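Local coordinates for protein endoglucanase (Thermotoga maritima, PDB 2FVG) that is named an endoglucanase but probably acts as an M42-family aminopeptidase that depends on two divalent metal cations per subunit, at residues A[36-41]-A[208-213]; A[22-27]-A[174-179]; A[300-305]-A[320-325]; A[148-153]-A[308-313]. All coordinates share one frame; numbering follows the deposited sequence.

Contact 1 of 4, residues A[36-41]-A[208-213]; sequences YTDVLG and VEQLKP. With EDO (1,2-ethanediol), chain B.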
loop_
_atom_site.group_PDB
_atom_site.type_symbol
_atom_site.label_atom_id
_atom_site.label_comp_id
_atom_site.label_asym_id
_atom_site.label_seq_id
_atom_site.Cartn_x
_atom_site.Cartn_y
_atom_site.Cartn_z
ATOM N N TYR A 36 -4.612 -6.516 17.183
ATOM C CA TYR A 36 -3.847 -7.758 17.215
ATOM C C TYR A 36 -3.343 -8.147 15.838
ATOM O O TYR A 36 -3.826 -7.648 14.833
ATOM C CB TYR A 36 -4.680 -8.902 17.814
ATOM C CG TYR A 36 -5.848 -9.327 16.952
ATOM C CD1 TYR A 36 -7.078 -8.677 17.043
ATOM C CD2 TYR A 36 -5.722 -10.386 16.051
ATOM C CE1 TYR A 36 -8.152 -9.061 16.252
ATOM C CE2 TYR A 36 -6.783 -10.780 15.256
ATOM C CZ TYR A 36 -7.999 -10.114 15.362
ATOM O OH TYR A 36 -9.058 -10.503 14.571
ATOM N N THR A 37 -2.353 -9.032 15.814
ATOM C CA THR A 37 -1.823 -9.576 14.583
ATOM C C THR A 37 -2.432 -10.974 14.416
ATOM O O THR A 37 -2.253 -11.836 15.285
ATOM C CB THR A 37 -0.281 -9.673 14.639
ATOM O OG1 THR A 37 0.276 -8.358 14.745
ATOM C CG2 THR A 37 0.267 -10.332 13.394
ATOM N N ASP A 38 -3.156 -11.207 13.322
ATOM C CA ASP A 38 -3.743 -12.533 13.101
ATOM C C ASP A 38 -2.631 -13.517 12.763
ATOM O O ASP A 38 -1.468 -13.125 12.733
ATOM C CB ASP A 38 -4.856 -12.522 12.043
ATOM C CG ASP A 38 -4.342 -12.322 10.624
ATOM O OD1 ASP A 38 -3.107 -12.280 10.396
ATOM O OD2 ASP A 38 -5.199 -12.220 9.718
ATOM N N VAL A 39 -2.981 -14.768 12.484
ATOM C CA VAL A 39 -1.970 -15.820 12.229
ATOM C C VAL A 39 -1.120 -15.650 10.948
ATOM O O VAL A 39 -0.001 -16.152 10.879
ATOM C CB VAL A 39 -2.592 -17.251 12.338
ATOM C CG1 VAL A 39 -3.672 -17.468 11.283
ATOM C CG2 VAL A 39 -1.517 -18.352 12.266
ATOM N N LEU A 40 -1.628 -14.932 9.949
ATOM C CA LEU A 40 -0.871 -14.721 8.698
ATOM C C LEU A 40 0.028 -13.484 8.770
ATOM O O LEU A 40 0.981 -13.336 7.994
ATOM C CB LEU A 40 -1.832 -14.605 7.517
ATOM C CG LEU A 40 -2.814 -15.767 7.414
ATOM C CD1 LEU A 40 -4.051 -15.371 6.631
ATOM C CD2 LEU A 40 -2.130 -17.022 6.838
ATOM N N GLY A 41 -0.275 -12.591 9.710
ATOM C CA GLY A 41 0.528 -11.398 9.893
ATOM C C GLY A 41 -0.213 -10.105 9.674
ATOM O O GLY A 41 0.391 -9.025 9.756
ATOM N N VAL A 208 -11.951 -12.426 6.248
ATOM C CA VAL A 208 -13.399 -12.336 6.130
ATOM C C VAL A 208 -14.097 -13.407 6.961
ATOM O O VAL A 208 -15.114 -13.129 7.587
ATOM C CB VAL A 208 -13.841 -12.336 4.650
ATOM C CG1 VAL A 208 -15.220 -12.967 4.467
ATOM C CG2 VAL A 208 -13.800 -10.924 4.117
ATOM N N GLU A 209 -13.548 -14.621 6.986
ATOM C CA GLU A 209 -14.134 -15.684 7.792
ATOM C C GLU A 209 -14.015 -15.373 9.279
ATOM O O GLU A 209 -14.923 -15.688 10.040
ATOM C CB GLU A 209 -13.515 -17.056 7.480
ATOM N N GLN A 210 -12.906 -14.757 9.691
ATOM C CA GLN A 210 -12.714 -14.424 11.097
ATOM C C GLN A 210 -13.515 -13.186 11.525
ATOM O O GLN A 210 -14.025 -13.163 12.636
ATOM C CB GLN A 210 -11.219 -14.326 11.515
ATOM C CG GLN A 210 -10.387 -13.184 10.859
ATOM C CD GLN A 210 -8.947 -13.002 11.423
ATOM O OE1 GLN A 210 -7.949 -13.157 10.695
ATOM N NE2 GLN A 210 -8.847 -12.670 12.718
ATOM N N LEU A 211 -13.653 -12.177 10.661
ATOM C CA LEU A 211 -14.368 -10.949 11.061
ATOM C C LEU A 211 -15.813 -10.878 10.611
ATOM O O LEU A 211 -16.597 -10.121 11.178
ATOM C CB LEU A 211 -13.632 -9.699 10.585
ATOM C CG LEU A 211 -12.184 -9.490 11.038
ATOM C CD1 LEU A 211 -11.619 -8.246 10.362
ATOM C CD2 LEU A 211 -12.063 -9.393 12.558
ATOM N N LYS A 212 -16.167 -11.645 9.585
ATOM C CA LYS A 212 -17.538 -11.642 9.066
ATOM C C LYS A 212 -18.111 -10.210 8.922
ATOM O O LYS A 212 -19.097 -9.869 9.570
ATOM C CB LYS A 212 -18.447 -12.539 9.929
ATOM C CG LYS A 212 -18.119 -14.031 9.816
ATOM C CD LYS A 212 -19.083 -14.914 10.601
ATOM N N PRO A 213 -17.481 -9.369 8.073
ATOM C CA PRO A 213 -17.974 -8.003 7.898
ATOM C C PRO A 213 -19.239 -7.920 7.054
ATOM O O PRO A 213 -19.471 -8.782 6.204
ATOM C CB PRO A 213 -16.813 -7.292 7.182
ATOM C CG PRO A 213 -16.010 -8.401 6.499
ATOM C CD PRO A 213 -16.275 -9.662 7.263
HETATM C C1 EDO B . -2.232 -15.700 16.374
HETATM O O1 EDO B . -1.030 -14.986 16.060
HETATM C C2 EDO B . -3.231 -14.750 17.031
HETATM O O2 EDO B . -4.561 -15.108 16.637
#
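D38, just past the end of strand 34-37, lies closest to Q210 in the last turn of helix 205-211, yet their CA atoms are 9.4 Å apart, so side chains alone bridge the gap. Q210 spans most of it, its extended chain bringing the amide between Y36 and D38 at the partly exposed border. The two ends of this amide are probably exchanged in the model; as built, Q210 NE2 is 2.9 Å from Y36 OH, in the plane of the ring at its edge. D38 OD2 lies 3.1 Å from the modelled Q210 OE1, which with the amide turned back may be a hydrogen bond; carboxylate and amide are nearly coplanar, 22° apart. A long side chain ending in a flat amide, with a donor and an acceptor side by side, suits a place between a phenol and an acid. L211 CD2 also touches Y36 OH at 3.8 Å, and the leucine side chain packs on Y190 and V192 of strand 187-194. The buried D38 is held by its own loop as well. OD1 receives G41 N at 2.9 Å, nearly along the C-O axis, and L40 N more weakly, while OD2 pairs with N42. With CG between N and the carbonyl carbon (chi1 72°), the carboxylate can reach those amides. G41 adopts backbone angles (phi 118°) that call for glycine. The result is an Asx motif over a type I turn, D38 to G41, in the β-hairpin of strands 34-37 and 43-47, with the D38 side chain about 8 Å from that of E197, the predicted proton acceptor.

Contact 2 of 4, residues A[22-27]-A[174-179]; sequences DFIKSK and VLIDVL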
loop_
_atom_site.group_PDB
_atom_site.type_symbol
_atom_site.label_atom_id
_atom_site.label_comp_id
_atom_site.label_asym_id
_atom_site.label_seq_id
_atom_site.Cartn_x
_atom_site.Cartn_y
_atom_site.Cartn_z
ATOM N N ASP A 22 5.148 -3.327 12.766
ATOM C CA ASP A 22 5.566 -2.771 14.067
ATOM C C ASP A 22 5.418 -1.250 14.122
ATOM O O ASP A 22 5.011 -0.685 15.150
ATOM C CB ASP A 22 7.013 -3.163 14.420
ATOM C CG ASP A 22 7.159 -4.650 14.746
ATOM O OD1 ASP A 22 6.134 -5.330 14.974
ATOM O OD2 ASP A 22 8.306 -5.139 14.780
ATOM N N PHE A 23 5.754 -0.589 13.020
ATOM C CA PHE A 23 5.646 0.855 12.958
ATOM C C PHE A 23 4.183 1.291 13.111
ATOM O O PHE A 23 3.851 2.089 13.981
ATOM C CB PHE A 23 6.271 1.391 11.660
ATOM C CG PHE A 23 6.217 2.882 11.552
ATOM C CD1 PHE A 23 7.182 3.676 12.168
ATOM C CD2 PHE A 23 5.187 3.499 10.857
ATOM C CE1 PHE A 23 7.125 5.057 12.082
ATOM C CE2 PHE A 23 5.122 4.873 10.769
ATOM C CZ PHE A 23 6.091 5.655 11.376
ATOM N N ILE A 24 3.310 0.751 12.271
ATOM C CA ILE A 24 1.890 1.084 12.297
ATOM C C ILE A 24 1.300 0.860 13.695
ATOM O O ILE A 24 0.610 1.741 14.256
ATOM C CB ILE A 24 1.125 0.307 11.187
ATOM C CG1 ILE A 24 1.619 0.750 9.792
ATOM C CG2 ILE A 24 -0.354 0.537 11.343
ATOM C CD1 ILE A 24 1.027 -0.053 8.594
ATOM N N LYS A 25 1.620 -0.296 14.275
ATOM C CA LYS A 25 1.215 -0.666 15.634
ATOM C C LYS A 25 1.595 0.434 16.640
ATOM O O LYS A 25 0.750 0.896 17.406
ATOM C CB LYS A 25 1.898 -1.978 16.005
ATOM C CG LYS A 25 1.356 -2.692 17.217
ATOM C CD LYS A 25 2.120 -4.007 17.473
ATOM C CE LYS A 25 2.138 -4.916 16.231
ATOM N NZ LYS A 25 3.018 -6.119 16.392
ATOM N N SER A 26 2.849 0.883 16.610
ATOM C CA SER A 26 3.296 1.936 17.535
ATOM C C SER A 26 2.509 3.239 17.378
ATOM O O SER A 26 2.338 3.989 18.345
ATOM C CB SER A 26 4.803 2.202 17.426
ATOM O OG SER A 26 5.144 2.806 16.185
ATOM N N LYS A 27 2.013 3.499 16.173
ATOM C CA LYS A 27 1.240 4.714 15.923
ATOM C C LYS A 27 -0.251 4.626 16.255
ATOM O O LYS A 27 -0.872 5.641 16.591
ATOM C CB LYS A 27 1.432 5.198 14.478
ATOM C CG LYS A 27 2.893 5.496 14.105
ATOM C CD LYS A 27 3.562 6.518 15.046
ATOM C CE LYS A 27 5.019 6.692 14.672
ATOM N NZ LYS A 27 5.726 7.672 15.538
ATOM N N VAL A 174 -3.322 6.808 5.124
ATOM C CA VAL A 174 -4.683 7.321 5.154
ATOM C C VAL A 174 -5.435 6.757 6.354
ATOM O O VAL A 174 -6.099 7.499 7.052
ATOM C CB VAL A 174 -5.473 7.010 3.860
ATOM C CG1 VAL A 174 -6.942 7.446 4.000
ATOM C CG2 VAL A 174 -4.859 7.719 2.684
ATOM N N LEU A 175 -5.318 5.445 6.579
ATOM C CA LEU A 175 -6.002 4.759 7.679
ATOM C C LEU A 175 -5.508 5.239 9.018
ATOM O O LEU A 175 -6.308 5.506 9.903
ATOM C CB LEU A 175 -5.842 3.245 7.583
ATOM C CG LEU A 175 -6.383 2.570 6.314
ATOM C CD1 LEU A 175 -6.531 1.093 6.568
ATOM C CD2 LEU A 175 -7.713 3.153 5.892
ATOM N N ILE A 176 -4.186 5.338 9.156
ATOM C CA ILE A 176 -3.565 5.873 10.367
ATOM C C ILE A 176 -4.019 7.310 10.629
ATOM O O ILE A 176 -4.257 7.673 11.783
ATOM C CB ILE A 176 -2.038 5.850 10.268
ATOM C CG1 ILE A 176 -1.545 4.419 10.084
ATOM C CG2 ILE A 176 -1.398 6.444 11.524
ATOM C CD1 ILE A 176 -0.028 4.329 9.889
ATOM N N ASP A 177 -4.139 8.122 9.572
ATOM C CA ASP A 177 -4.566 9.529 9.727
ATOM C C ASP A 177 -6.037 9.648 10.101
ATOM O O ASP A 177 -6.418 10.580 10.803
ATOM C CB ASP A 177 -4.279 10.376 8.467
ATOM C CG ASP A 177 -2.792 10.728 8.304
ATOM O OD1 ASP A 177 -1.936 10.266 9.108
ATOM O OD2 ASP A 177 -2.482 11.476 7.352
ATOM N N VAL A 178 -6.867 8.738 9.594
ATOM C CA VAL A 178 -8.284 8.741 9.941
ATOM C C VAL A 178 -8.378 8.471 11.435
ATOM O O VAL A 178 -9.100 9.158 12.157
ATOM C CB VAL A 178 -9.086 7.696 9.127
ATOM C CG1 VAL A 178 -10.516 7.533 9.696
ATOM C CG2 VAL A 178 -9.133 8.101 7.668
ATOM N N LEU A 179 -7.601 7.493 11.897
ATOM C CA LEU A 179 -7.580 7.142 13.317
ATOM C C LEU A 179 -7.010 8.251 14.192
ATOM O O LEU A 179 -7.554 8.529 15.269
ATOM C CB LEU A 179 -6.821 5.840 13.525
ATOM C CG LEU A 179 -7.600 4.605 13.083
ATOM C CD1 LEU A 179 -6.686 3.364 13.051
ATOM C CD2 LEU A 179 -8.809 4.396 14.006
#
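I24 and I176 make the close part of this contact, with the CD1 methyl of I176 set against CG1 of I24 at 3.9 Å and against CG2 at 4.1 Å. The two side chains cross obliquely, and that single methyl sits against both branches of I24. I176 has CG1 beside its backbone N (chi1 -60°) and an extended end, which carries CD1 toward I24. L7 of helix 4-9 packs on both isoleucines. Branched hydrocarbon fits here because helices 18-28 and 166-180 lie side by side on one face of the central β-sheet of the α/β catalytic domain, where I24 and L175 both rest on F193 and L179 on F191. Toward solvent the fit slackens. K27 gives only its aliphatic root, CB lying 4.3 Å from I176 CG2; beyond that the lysine turns away, its CG passing over one face of the F23 ring, 4.0 Å above the plane, and its charged end leads outward. Away from I176, the helix carries polar residues: K25 NZ and D22 OD1 form a salt bridge at 3.5 Å, and the hydroxyl of exposed S26 bends back to its own helix, OG donating to F23 O at 2.7 Å on a carbonyl lone pair.

Contact 3 of 4, residues A[300-305]-A[320-325]; sequences ISTPAR and ENTKKL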
loop_
_atom_site.group_PDB
_atom_site.type_symbol
_atom_site.label_atom_id
_atom_site.label_comp_id
_atom_site.label_asym_id
_atom_site.label_seq_id
_atom_site.Cartn_x
_atom_site.Cartn_y
_atom_site.Cartn_z
ATOM N N ILE A 300 -11.636 2.625 -3.142
ATOM C CA ILE A 300 -11.280 4.029 -3.251
ATOM C C ILE A 300 -9.757 4.132 -3.414
ATOM O O ILE A 300 -8.991 3.519 -2.657
ATOM C CB ILE A 300 -11.765 4.785 -2.021
ATOM C CG1 ILE A 300 -13.296 4.727 -1.976
ATOM C CG2 ILE A 300 -11.355 6.243 -2.081
ATOM C CD1 ILE A 300 -13.882 5.178 -0.666
ATOM N N SER A 301 -9.314 4.883 -4.413
ATOM C CA SER A 301 -7.892 4.986 -4.668
ATOM C C SER A 301 -7.362 6.411 -4.730
ATOM O O SER A 301 -8.001 7.312 -5.291
ATOM C CB SER A 301 -7.563 4.312 -6.005
ATOM O OG SER A 301 -8.002 2.979 -6.033
ATOM N N THR A 302 -6.191 6.599 -4.145
ATOM C CA THR A 302 -5.450 7.836 -4.276
ATOM C C THR A 302 -4.684 7.708 -5.614
ATOM O O THR A 302 -4.005 6.709 -5.852
ATOM C CB THR A 302 -4.458 8.022 -3.104
ATOM O OG1 THR A 302 -5.198 8.057 -1.885
ATOM C CG2 THR A 302 -3.676 9.367 -3.227
ATOM N N PRO A 303 -4.824 8.696 -6.514
ATOM C CA PRO A 303 -4.062 8.644 -7.776
ATOM C C PRO A 303 -2.559 8.808 -7.522
ATOM O O PRO A 303 -2.163 9.500 -6.592
ATOM C CB PRO A 303 -4.566 9.881 -8.550
ATOM C CG PRO A 303 -5.839 10.277 -7.885
ATOM C CD PRO A 303 -5.684 9.887 -6.434
ATOM N N ALA A 304 -1.740 8.154 -8.339
ATOM C CA ALA A 304 -0.291 8.295 -8.283
ATOM C C ALA A 304 0.162 8.275 -9.736
ATOM O O ALA A 304 -0.544 7.754 -10.584
ATOM C CB ALA A 304 0.338 7.121 -7.517
ATOM N N ARG A 305 1.328 8.840 -10.030
ATOM C CA ARG A 305 1.876 8.791 -11.378
ATOM C C ARG A 305 3.348 8.429 -11.293
ATOM O O ARG A 305 4.080 9.046 -10.529
ATOM C CB ARG A 305 1.702 10.153 -12.075
ATOM C CG ARG A 305 2.282 10.215 -13.474
ATOM C CD ARG A 305 1.723 11.383 -14.299
ATOM N NE ARG A 305 2.190 11.308 -15.693
ATOM C CZ ARG A 305 2.921 12.231 -16.330
ATOM N NH1 ARG A 305 3.252 13.391 -15.755
ATOM N NH2 ARG A 305 3.277 12.014 -17.585
ATOM N N GLU A 320 -5.650 14.053 1.033
ATOM C CA GLU A 320 -6.510 14.625 2.062
ATOM C C GLU A 320 -7.970 14.348 1.812
ATOM O O GLU A 320 -8.740 14.152 2.755
ATOM C CB GLU A 320 -6.306 16.140 2.178
ATOM C CG GLU A 320 -5.060 16.530 2.930
ATOM C CD GLU A 320 -5.080 16.029 4.371
ATOM O OE1 GLU A 320 -6.087 16.289 5.072
ATOM O OE2 GLU A 320 -4.088 15.381 4.797
ATOM N N ASN A 321 -8.361 14.374 0.545
ATOM C CA ASN A 321 -9.742 14.105 0.174
ATOM C C ASN A 321 -10.117 12.644 0.322
ATOM O O ASN A 321 -11.276 12.322 0.622
ATOM C CB ASN A 321 -10.009 14.619 -1.219
ATOM C CG ASN A 321 -10.157 16.097 -1.236
ATOM O OD1 ASN A 321 -10.935 16.651 -0.460
ATOM N ND2 ASN A 321 -9.424 16.758 -2.117
ATOM N N THR A 322 -9.141 11.770 0.089
ATOM C CA THR A 322 -9.316 10.338 0.303
ATOM C C THR A 322 -9.565 10.099 1.796
ATOM O O THR A 322 -10.520 9.405 2.175
ATOM C CB THR A 322 -8.079 9.558 -0.112
ATOM O OG1 THR A 322 -7.753 9.890 -1.462
ATOM C CG2 THR A 322 -8.342 8.034 -0.023
ATOM N N LYS A 323 -8.713 10.684 2.640
ATOM C CA LYS A 323 -8.859 10.594 4.084
ATOM C C LYS A 323 -10.217 11.166 4.518
ATOM O O LYS A 323 -10.894 10.576 5.362
ATOM C CB LYS A 323 -7.716 11.346 4.769
ATOM C CG LYS A 323 -7.835 11.421 6.289
ATOM C CD LYS A 323 -6.994 12.531 6.905
ATOM C CE LYS A 323 -7.686 13.899 6.826
ATOM N NZ LYS A 323 -6.898 14.987 7.500
ATOM N N LYS A 324 -10.616 12.316 3.970
ATOM C CA LYS A 324 -11.919 12.905 4.317
ATOM C C LYS A 324 -13.052 11.949 3.975
ATOM O O LYS A 324 -13.924 11.710 4.782
ATOM C CB LYS A 324 -12.169 14.225 3.587
ATOM C CG LYS A 324 -11.523 15.478 4.169
ATOM C CD LYS A 324 -12.020 16.696 3.377
ATOM C CE LYS A 324 -11.408 18.014 3.834
ATOM N NZ LYS A 324 -9.958 18.109 3.529
ATOM N N LEU A 325 -13.032 11.411 2.763
ATOM C CA LEU A 325 -14.055 10.478 2.287
ATOM C C LEU A 325 -14.173 9.208 3.137
ATOM O O LEU A 325 -15.271 8.788 3.459
ATOM C CB LEU A 325 -13.813 10.114 0.812
ATOM C CG LEU A 325 -14.861 9.280 0.081
ATOM C CD1 LEU A 325 -16.267 9.905 0.193
ATOM C CD2 LEU A 325 -14.463 9.092 -1.371
#
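I300 opens the contact by pointing at the helix, and it belongs to strand 297-306, an inner strand of the mixed sheet of this α/β domain. Helix 316-332 covers the strand, the two short segments running almost exactly antiparallel (175°) with their axes 8.7 Å apart. The isoleucine divides its branches: CD1 reaches L325 CD2 at 4.0 Å, and CG2 lies 4.1 Å from T322 CG2. I262 of helix 256-268 packs on both I300 and L325, so a β-branched residue serves the strand and fills the seam between two helices at once. S301 points the other way, toward strand 215-224, where E220, a predicted zinc ligand, is its neighbour. T302 is where the backbones come closest, CA to CA 6.5 Å from T322. With OG1 beside its backbone N (chi1 -60°), it brings its hydroxyl to 3.2 Å from T322 OG1; a hydrogen bond between them is possible, though that proton has another acceptor within reach. T322 OG1 is also bonded to D318 O, one helical turn earlier, a common way for a helical threonine to satisfy a buried hydroxyl. P303 lies against D318, and A304, whose small methyl fits beside the neighbouring strand, touches T221 and T223. At R305 the side chain leaves for a salt bridge with E231, while R305 O probably accepts a hydrogen bond from I313 N of the next strand.

Contact 4 of 4, residues A[148-153]-A[308-313]; sequences VSFVSD and HSPNSI. With EDO (1,2-ethanediol), chain C.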
loop_
_atom_site.group_PDB
_atom_site.type_symbol
_atom_site.label_atom_id
_atom_site.label_comp_id
_atom_site.label_asym_id
_atom_site.label_seq_id
_atom_site.Cartn_x
_atom_site.Cartn_y
_atom_site.Cartn_z
ATOM N N VAL A 148 15.275 -7.897 -0.105
ATOM C CA VAL A 148 15.936 -6.749 -0.696
ATOM C C VAL A 148 14.892 -5.732 -1.101
ATOM O O VAL A 148 13.976 -6.056 -1.838
ATOM C CB VAL A 148 16.669 -7.192 -1.986
ATOM C CG1 VAL A 148 17.416 -6.032 -2.610
ATOM C CG2 VAL A 148 17.618 -8.385 -1.699
ATOM N N SER A 149 14.991 -4.505 -0.608
ATOM C CA SER A 149 14.026 -3.510 -1.042
ATOM C C SER A 149 14.736 -2.371 -1.768
ATOM O O SER A 149 15.954 -2.217 -1.652
ATOM C CB SER A 149 13.213 -3.001 0.137
ATOM O OG SER A 149 14.041 -2.391 1.088
ATOM N N PHE A 150 13.984 -1.601 -2.551
ATOM C CA PHE A 150 14.541 -0.435 -3.199
ATOM C C PHE A 150 14.847 0.607 -2.145
ATOM O O PHE A 150 14.214 0.648 -1.078
ATOM C CB PHE A 150 13.565 0.174 -4.200
ATOM C CG PHE A 150 13.343 -0.653 -5.400
ATOM C CD1 PHE A 150 14.270 -0.647 -6.437
ATOM C CD2 PHE A 150 12.199 -1.420 -5.521
ATOM C CE1 PHE A 150 14.062 -1.415 -7.587
ATOM C CE2 PHE A 150 11.979 -2.178 -6.649
ATOM C CZ PHE A 150 12.919 -2.183 -7.686
ATOM N N VAL A 151 15.822 1.453 -2.440
ATOM C CA VAL A 151 16.144 2.561 -1.556
ATOM C C VAL A 151 15.601 3.810 -2.239
ATOM O O VAL A 151 15.779 4.006 -3.448
ATOM C CB VAL A 151 17.644 2.688 -1.299
ATOM C CG1 VAL A 151 17.979 4.073 -0.749
ATOM C CG2 VAL A 151 18.102 1.610 -0.348
ATOM N N SER A 152 14.904 4.632 -1.471
ATOM C CA SER A 152 14.385 5.862 -2.007
ATOM C C SER A 152 14.164 6.878 -0.913
ATOM O O SER A 152 13.942 6.532 0.246
ATOM C CB SER A 152 13.086 5.629 -2.775
ATOM O OG SER A 152 12.731 6.812 -3.465
ATOM N N ASP A 153 14.250 8.136 -1.312
ATOM C CA ASP A 153 14.057 9.260 -0.448
ATOM C C ASP A 153 12.588 9.641 -0.593
ATOM O O ASP A 153 11.878 9.108 -1.436
ATOM C CB ASP A 153 14.976 10.380 -0.948
ATOM C CG ASP A 153 15.195 11.479 0.075
ATOM O OD1 ASP A 153 14.506 11.504 1.128
ATOM O OD2 ASP A 153 16.075 12.329 -0.187
ATOM N N HIS A 308 10.191 7.896 -11.889
ATOM C CA HIS A 308 11.284 7.036 -12.295
ATOM C C HIS A 308 11.210 5.822 -11.389
ATOM O O HIS A 308 11.832 5.804 -10.330
ATOM C CB HIS A 308 12.638 7.760 -12.205
ATOM N N SER A 309 10.422 4.824 -11.797
ATOM C CA SER A 309 10.233 3.581 -11.012
ATOM C C SER A 309 11.573 3.238 -10.333
ATOM O O SER A 309 12.599 3.172 -11.018
ATOM C CB SER A 309 9.725 2.441 -11.912
ATOM O OG SER A 309 9.071 1.422 -11.166
ATOM N N PRO A 310 11.573 2.960 -9.005
ATOM C CA PRO A 310 10.524 2.726 -7.991
ATOM C C PRO A 310 9.631 3.897 -7.599
ATOM O O PRO A 310 8.573 3.685 -7.024
ATOM C CB PRO A 310 11.333 2.304 -6.761
ATOM C CG PRO A 310 12.617 3.065 -6.890
ATOM C CD PRO A 310 12.909 3.060 -8.373
ATOM N N ASN A 311 10.028 5.117 -7.909
ATOM C CA ASN A 311 9.245 6.276 -7.473
ATOM C C ASN A 311 7.982 6.637 -8.231
ATOM O O ASN A 311 7.873 6.428 -9.443
ATOM C CB ASN A 311 10.150 7.495 -7.419
ATOM C CG ASN A 311 11.192 7.363 -6.361
ATOM O OD1 ASN A 311 10.950 6.741 -5.329
ATOM N ND2 ASN A 311 12.363 7.936 -6.598
ATOM N N SER A 312 7.030 7.186 -7.491
ATOM C CA SER A 312 5.835 7.740 -8.085
ATOM C C SER A 312 5.481 9.010 -7.332
ATOM O O SER A 312 6.143 9.357 -6.351
ATOM C CB SER A 312 4.678 6.744 -8.123
ATOM O OG SER A 312 4.236 6.443 -6.832
ATOM N N ILE A 313 4.427 9.687 -7.783
ATOM C CA ILE A 313 4.031 10.979 -7.251
ATOM C C ILE A 313 2.595 10.959 -6.803
ATOM O O ILE A 313 1.747 10.430 -7.510
ATOM C CB ILE A 313 4.122 12.034 -8.392
ATOM C CG1 ILE A 313 5.456 11.911 -9.166
ATOM C CG2 ILE A 313 3.902 13.463 -7.884
ATOM C CD1 ILE A 313 5.425 12.540 -10.534
HETATM C C1 EDO C . 8.041 0.184 -4.290
HETATM O O1 EDO C . 9.008 -0.861 -4.328
HETATM C C2 EDO C . 7.963 0.815 -5.674
HETATM O O2 EDO C . 7.316 2.087 -5.589
#
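S152 OG lies between the side-chain amide of N311 across the contact and the carbonyl of its own neighbour D153. The modelled N311 OD1 is 2.6 Å from S152 OG, but that amide is probably turned over. As built, OD1 and D153 O, the latter 3.2 Å from S152 OG, would compete for the hydroxyl proton; with the amide turned back the asparagine could donate instead, so neither bond is settled. With OG anti to the backbone N (chi1 -170°), S152 presents its hydroxyl to the other segment. N311 closes a β-turn, its N bonded to H308 O at 3.1 Å; the cis peptide bond before P310 makes it type VI, where proline is the natural residue. The turn begins at H308, a predicted zinc ligand whose ring is not modelled, and leads into strand 312-315 of the catalytic domain. The opposite segment leaves strand 147-150 of the six-stranded antiparallel sheet, so the contact joins the two domains at their surface. A 1,2-ethanediol, probably from the crystallisation liquor, lies beside F150 and P310. The F150 ring, which also meets F67 edge to face, offers one face to P310, a compact, rigid ring whose C-H groups lie well against it. In this CH-pi contact P310 CB lies 4.1 Å from the F150 ring centroid, 23° off the normal and nearest to F150 CG at 3.8 Å.

In the fold
Contacts 2 and 3 are buried, contact 1 is partly so, and contact 4 lies at the surface. The first three belong to the catalytic domain and its central sheet; contact 4 alone reaches across to the six-stranded antiparallel sheet. Contacts 2 and 3 touch through K323, which packs on V174, D177 and V178; both use branched side chains, all apolar at the close point of contact 2 but joined by a threonine hydroxyl pair in contact 3. Contacts 1 and 4, about 30 Å apart between centres, use loops, amides and rings. Strands 297-306 and 312-315 are sheet neighbours linking contacts 3 and 4, while helix 18-28 and strand 34-37, consecutive in the chain, join contacts 2 and 1.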